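Local coordinates for protein tudor (PDB 3NTK) that recognises the Piwi protein Aubergine in a methylarginine-dependent way through its last extended Tudor domain, and is required for germ cell formation in the fly, at residues A[1-9]-A[17-25]. Numbering follows the deposited sequence.
Sequences AELHNCVVV and FYVQMESDV
The antiparallel hairpin of strands 4-11 and 16-21, in the OB-fold half of this extended Tudor domain, pairs V7 with Q20 through two backbone bonds, V7 N to Q20 O at 3.1 Å and Q20 N to V7 O at 2.9 Å. V9 N to Y18 O continues the ladder. C6 and V8 stand opposite M21 and V19 as non-hydrogen-bonded pairs whose side chains share the buried face; the small C6 and beta-branched V8 and V19 suit such close spacing, and C6 SG makes a diagonal contact with V19 CB at 4.0 Å. M21, bent at chi2 (-63°) and chi3, lays its SD against C6 CB and carries CE on to H4 CB, a fit that a flexible, unbranched thioether can follow. On the face of V7 and Q20, V9 CG1 meets the aliphatic CG of Q20 at 3.7 Å, the two side chains crossing nearly at right angles. Where the strand gives way to a turn, E22 N donates almost straight (174°) to N5 O, which also accepts a bond from a water held by S23 N. Alongside, N5 ND2 reaches E22 OE1 at 3.3 Å, in its own amide plane but above that of the carboxylate, while N5 OD1 accepts from Q139. With an alanine here, E22 OE1 and Q139 NE2 would probably both lose this partner. Polar bonds through N5 thus join the turn to strand 4-11 and that strand to strand 137-145.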
ATOM      1  N   ALA A   1      -3.836 -16.060  18.467  1.00 49.90           N
ATOM      2  CA  ALA A   1      -2.831 -16.176  17.371  1.00 49.20           C
ATOM      3  C   ALA A   1      -1.974 -14.917  17.298  1.00 48.49           C
ATOM      4  O   ALA A   1      -2.256 -13.925  17.973  1.00 49.27           O
ATOM      5  CB  ALA A   1      -3.534 -16.407  16.043  1.00 49.59           C
ATOM      6  N   GLU A   2      -0.932 -14.962  16.475  1.00 46.94           N
ATOM      7  CA  GLU A   2      -0.032 -13.824  16.319  1.00 45.60           C
ATOM      8  C   GLU A   2      -0.669 -12.698  15.506  1.00 43.28           C
ATOM      9  O   GLU A   2      -0.802 -12.797  14.286  1.00 42.88           O
ATOM     10  CB  GLU A   2       1.265 -14.275  15.649  1.00 47.97           C
ATOM     11  CG  GLU A   2       2.282 -13.167  15.471  1.00 50.65           C
ATOM     12  CD  GLU A   2       3.614 -13.678  14.968  1.00 52.93           C
ATOM     13  OE1 GLU A   2       3.656 -14.249  13.856  1.00 53.37           O
ATOM     14  OE2 GLU A   2       4.620 -13.509  15.689  1.00 54.39           O
ATOM     15  N   LEU A   3      -1.057 -11.630  16.196  1.00 39.90           N
ATOM     16  CA  LEU A   3      -1.681 -10.474  15.563  1.00 37.64           C
ATOM     17  C   LEU A   3      -0.698  -9.326  15.397  1.00 36.21           C
ATOM     18  O   LEU A   3       0.069  -9.018  16.310  1.00 36.90           O
ATOM     19  CB  LEU A   3      -2.874  -9.999  16.396  1.00 37.70           C
ATOM     20  CG  LEU A   3      -4.242 -10.634  16.125  1.00 37.80           C
ATOM     21  CD1 LEU A   3      -4.128 -12.146  16.031  1.00 39.65           C
ATOM     22  CD2 LEU A   3      -5.200 -10.223  17.234  1.00 39.40           C
ATOM     23  N   HIS A   4      -0.723  -8.697  14.228  1.00 31.59           N
ATOM     24  CA  HIS A   4       0.166  -7.571  13.958  1.00 31.36           C
ATOM     25  C   HIS A   4      -0.650  -6.314  13.713  1.00 28.57           C
ATOM     26  O   HIS A   4      -1.605  -6.336  12.943  1.00 28.66           O
ATOM     27  CB  HIS A   4       1.019  -7.819  12.710  1.00 33.56           C
ATOM     28  CG  HIS A   4       1.796  -9.095  12.739  1.00 37.57           C
ATOM     29  ND1 HIS A   4       1.307 -10.275  12.221  1.00 40.13           N
ATOM     30  CD2 HIS A   4       3.036  -9.373  13.205  1.00 39.36           C
ATOM     31  CE1 HIS A   4       2.215 -11.224  12.362  1.00 39.34           C
ATOM     32  NE2 HIS A   4       3.273 -10.703  12.956  1.00 41.47           N
ATOM     33  N   ASN A   5      -0.267  -5.219  14.361  1.00 26.79           N
ATOM     34  CA  ASN A   5      -0.960  -3.953  14.169  1.00 26.50           C
ATOM     35  C   ASN A   5      -0.593  -3.372  12.815  1.00 27.29           C
ATOM     36  O   ASN A   5       0.554  -3.485  12.372  1.00 27.02           O
ATOM     37  CB  ASN A   5      -0.572  -2.945  15.250  1.00 27.18           C
ATOM     38  CG  ASN A   5      -1.193  -3.264  16.592  1.00 28.73           C
ATOM     39  OD1 ASN A   5      -2.374  -3.609  16.671  1.00 27.53           O
ATOM     40  ND2 ASN A   5      -0.408  -3.131  17.659  1.00 28.64           N
ATOM     41  N   CYS A   6      -1.569  -2.744  12.173  1.00 25.28           N
ATOM     42  CA  CYS A   6      -1.365  -2.120  10.877  1.00 26.45           C
ATOM     43  C   CYS A   6      -2.453  -1.086  10.649  1.00 27.26           C
ATOM     44  O   CYS A   6      -3.391  -0.960  11.445  1.00 26.84           O
ATOM     45  CB  CYS A   6      -1.435  -3.166   9.768  1.00 27.18           C
ATOM     46  SG  CYS A   6      -3.055  -3.937   9.585  1.00 28.80           S
ATOM     47  N   VAL A   7      -2.310  -0.337   9.565  1.00 25.50           N
ATOM     48  CA  VAL A   7      -3.298   0.652   9.184  1.00 27.12           C
ATOM     49  C   VAL A   7      -3.619   0.283   7.746  1.00 26.21           C
ATOM     50  O   VAL A   7      -2.724  -0.109   6.999  1.00 24.95           O
ATOM     51  CB  VAL A   7      -2.731   2.095   9.238  1.00 30.29           C
ATOM     52  CG1 VAL A   7      -3.744   3.072   8.675  1.00 33.00           C
ATOM     53  CG2 VAL A   7      -2.401   2.477  10.677  1.00 31.21           C
ATOM     54  N   VAL A   8      -4.891   0.370   7.371  1.00 24.71           N
ATOM     55  CA  VAL A   8      -5.297   0.059   6.005  1.00 25.79           C
ATOM     56  C   VAL A   8      -5.125   1.343   5.196  1.00 26.92           C
ATOM     57  O   VAL A   8      -5.705   2.373   5.532  1.00 28.29           O
ATOM     58  CB  VAL A   8      -6.772  -0.398   5.956  1.00 24.27           C
ATOM     59  CG1 VAL A   8      -7.195  -0.664   4.517  1.00 24.83           C
ATOM     60  CG2 VAL A   8      -6.951  -1.656   6.800  1.00 24.68           C
ATOM     61  N   VAL A   9      -4.324   1.291   4.137  1.00 26.38           N
ATOM     62  CA  VAL A   9      -4.086   2.480   3.327  1.00 25.80           C
ATOM     63  C   VAL A   9      -4.858   2.498   2.017  1.00 28.03           C
ATOM     64  O   VAL A   9      -5.026   3.555   1.402  1.00 28.51           O
ATOM     65  CB  VAL A   9      -2.576   2.658   3.020  1.00 25.15           C
ATOM     66  CG1 VAL A   9      -1.817   2.904   4.315  1.00 24.44           C
ATOM     67  CG2 VAL A   9      -2.027   1.421   2.303  1.00 25.94           C
ATOM     68  N   PHE A  17      -6.735  -5.466  -0.621  1.00 23.44           N
ATOM     69  CA  PHE A  17      -6.483  -4.224   0.087  1.00 22.65           C
ATOM     70  C   PHE A  17      -5.007  -4.126   0.469  1.00 21.48           C
ATOM     71  O   PHE A  17      -4.262  -5.105   0.371  1.00 21.99           O
ATOM     72  CB  PHE A  17      -7.393  -4.081   1.319  1.00 23.15           C
ATOM     73  CG  PHE A  17      -7.228  -5.157   2.355  1.00 22.63           C
ATOM     74  CD1 PHE A  17      -7.877  -6.381   2.225  1.00 24.11           C
ATOM     75  CD2 PHE A  17      -6.465  -4.925   3.497  1.00 23.25           C
ATOM     76  CE1 PHE A  17      -7.772  -7.359   3.222  1.00 25.09           C
ATOM     77  CE2 PHE A  17      -6.353  -5.895   4.497  1.00 24.87           C
ATOM     78  CZ  PHE A  17      -7.009  -7.112   4.358  1.00 24.51           C
ATOM     79  N   TYR A  18      -4.580  -2.933   0.865  1.00 20.41           N
ATOM     80  CA  TYR A  18      -3.191  -2.707   1.249  1.00 19.55           C
ATOM     81  C   TYR A  18      -3.078  -2.168   2.665  1.00 20.99           C
ATOM     82  O   TYR A  18      -3.906  -1.365   3.102  1.00 20.41           O
ATOM     83  CB  TYR A  18      -2.526  -1.709   0.298  1.00 19.99           C
ATOM     84  CG  TYR A  18      -2.299  -2.243  -1.094  1.00 19.36           C
ATOM     85  CD1 TYR A  18      -3.331  -2.263  -2.038  1.00 21.21           C
ATOM     86  CD2 TYR A  18      -1.047  -2.733  -1.468  1.00 22.04           C
ATOM     87  CE1 TYR A  18      -3.113  -2.759  -3.329  1.00 23.45           C
ATOM     88  CE2 TYR A  18      -0.819  -3.227  -2.748  1.00 21.83           C
ATOM     89  CZ  TYR A  18      -1.852  -3.238  -3.672  1.00 23.80           C
ATOM     90  OH  TYR A  18      -1.607  -3.738  -4.932  1.00 26.38           O
ATOM     91  N   VAL A  19      -2.031  -2.591   3.364  1.00 21.29           N
ATOM     92  CA  VAL A  19      -1.793  -2.149   4.727  1.00 22.20           C
ATOM     93  C   VAL A  19      -0.349  -1.728   4.937  1.00 23.91           C
ATOM     94  O   VAL A  19       0.537  -2.055   4.144  1.00 23.90           O
ATOM     95  CB  VAL A  19      -2.100  -3.266   5.746  1.00 20.02           C
ATOM     96  CG1 VAL A  19      -3.520  -3.771   5.549  1.00 19.25           C
ATOM     97  CG2 VAL A  19      -1.094  -4.407   5.605  1.00 20.70           C
ATOM     98  N   GLN A  20      -0.131  -0.981   6.009  1.00 23.12           N
ATOM     99  CA  GLN A  20       1.198  -0.548   6.399  1.00 24.77           C
ATOM    100  C   GLN A  20       1.329  -1.084   7.815  1.00 25.28           C
ATOM    101  O   GLN A  20       0.604  -0.662   8.719  1.00 23.92           O
ATOM    102  CB  GLN A  20       1.319   0.982   6.386  1.00 24.45           C
ATOM    103  CG  GLN A  20       1.570   1.577   4.995  1.00 26.53           C
ATOM    104  CD  GLN A  20       1.725   3.095   5.005  1.00 27.87           C
ATOM    105  OE1 GLN A  20       2.131   3.698   4.007  1.00 28.74           O
ATOM    106  NE2 GLN A  20       1.393   3.720   6.130  1.00 25.38           N
ATOM    107  N   MET A  21       2.232  -2.041   7.992  1.00 25.57           N
ATOM    108  CA  MET A  21       2.459  -2.656   9.290  1.00 26.75           C
ATOM    109  C   MET A  21       3.127  -1.683  10.252  1.00 28.19           C
ATOM    110  O   MET A  21       4.030  -0.932   9.873  1.00 27.96           O
ATOM    111  CB  MET A  21       3.341  -3.896   9.134  1.00 27.49           C
ATOM    112  CG  MET A  21       2.832  -4.903   8.114  1.00 30.09           C
ATOM    113  SD  MET A  21       1.229  -5.607   8.561  1.00 34.83           S
ATOM    114  CE  MET A  21       1.724  -6.744   9.777  1.00 36.05           C
ATOM    115  N   GLU A  22       2.679  -1.710  11.502  1.00 28.26           N
ATOM    116  CA  GLU A  22       3.225  -0.846  12.539  1.00 30.56           C
ATOM    117  C   GLU A  22       4.734  -1.053  12.642  1.00 30.50           C
ATOM    118  O   GLU A  22       5.488  -0.107  12.864  1.00 31.90           O
ATOM    119  CB  GLU A  22       2.557  -1.176  13.877  1.00 32.41           C
ATOM    120  CG  GLU A  22       2.953  -0.285  15.042  1.00 36.72           C
ATOM    121  CD  GLU A  22       2.238  -0.676  16.325  1.00 38.63           C
ATOM    122  OE1 GLU A  22       2.444  -1.813  16.800  1.00 40.52           O
ATOM    123  OE2 GLU A  22       1.462   0.149  16.853  1.00 42.39           O
ATOM    124  N   SER A  23       5.168  -2.295  12.475  1.00 30.71           N
ATOM    125  CA  SER A  23       6.588  -2.623  12.557  1.00 31.81           C
ATOM    126  C   SER A  23       7.430  -1.942  11.471  1.00 31.84           C
ATOM    127  O   SER A  23       8.612  -1.674  11.680  1.00 32.76           O
ATOM    128  CB  SER A  23       6.781  -4.141  12.477  1.00 32.44           C
ATOM    129  OG  SER A  23       6.381  -4.651  11.214  1.00 33.92           O
ATOM    130  N   ASP A  24       6.830  -1.663  10.317  1.00 30.23           N
ATOM    131  CA  ASP A  24       7.561  -1.020   9.222  1.00 29.81           C
ATOM    132  C   ASP A  24       7.508   0.508   9.239  1.00 29.88           C
ATOM    133  O   ASP A  24       8.182   1.162   8.437  1.00 27.87           O
ATOM    134  CB  ASP A  24       7.038  -1.499   7.859  1.00 29.95           C
ATOM    135  CG  ASP A  24       7.311  -2.968   7.601  1.00 34.06           C
ATOM    136  OD1 ASP A  24       8.238  -3.527   8.224  1.00 34.08           O
ATOM    137  OD2 ASP A  24       6.602  -3.558   6.750  1.00 33.12           O
ATOM    138  N   VAL A  25       6.715   1.083  10.140  1.00 29.55           N
ATOM    139  CA  VAL A  25       6.587   2.537  10.202  1.00 31.73           C
ATOM    140  C   VAL A  25       7.920   3.270  10.356  1.00 32.23           C
ATOM    141  O   VAL A  25       8.187   4.225   9.629  1.00 32.67           O
ATOM    142  CB  VAL A  25       5.613   2.965  11.332  1.00 34.34           C
ATOM    143  CG1 VAL A  25       5.611   4.483  11.482  1.00 34.94           C
ATOM    144  CG2 VAL A  25       4.209   2.475  11.008  1.00 34.56           C
TER
HETATM  145  O   HOH W   1       3.047  -4.518  12.922  1.00 30.86           O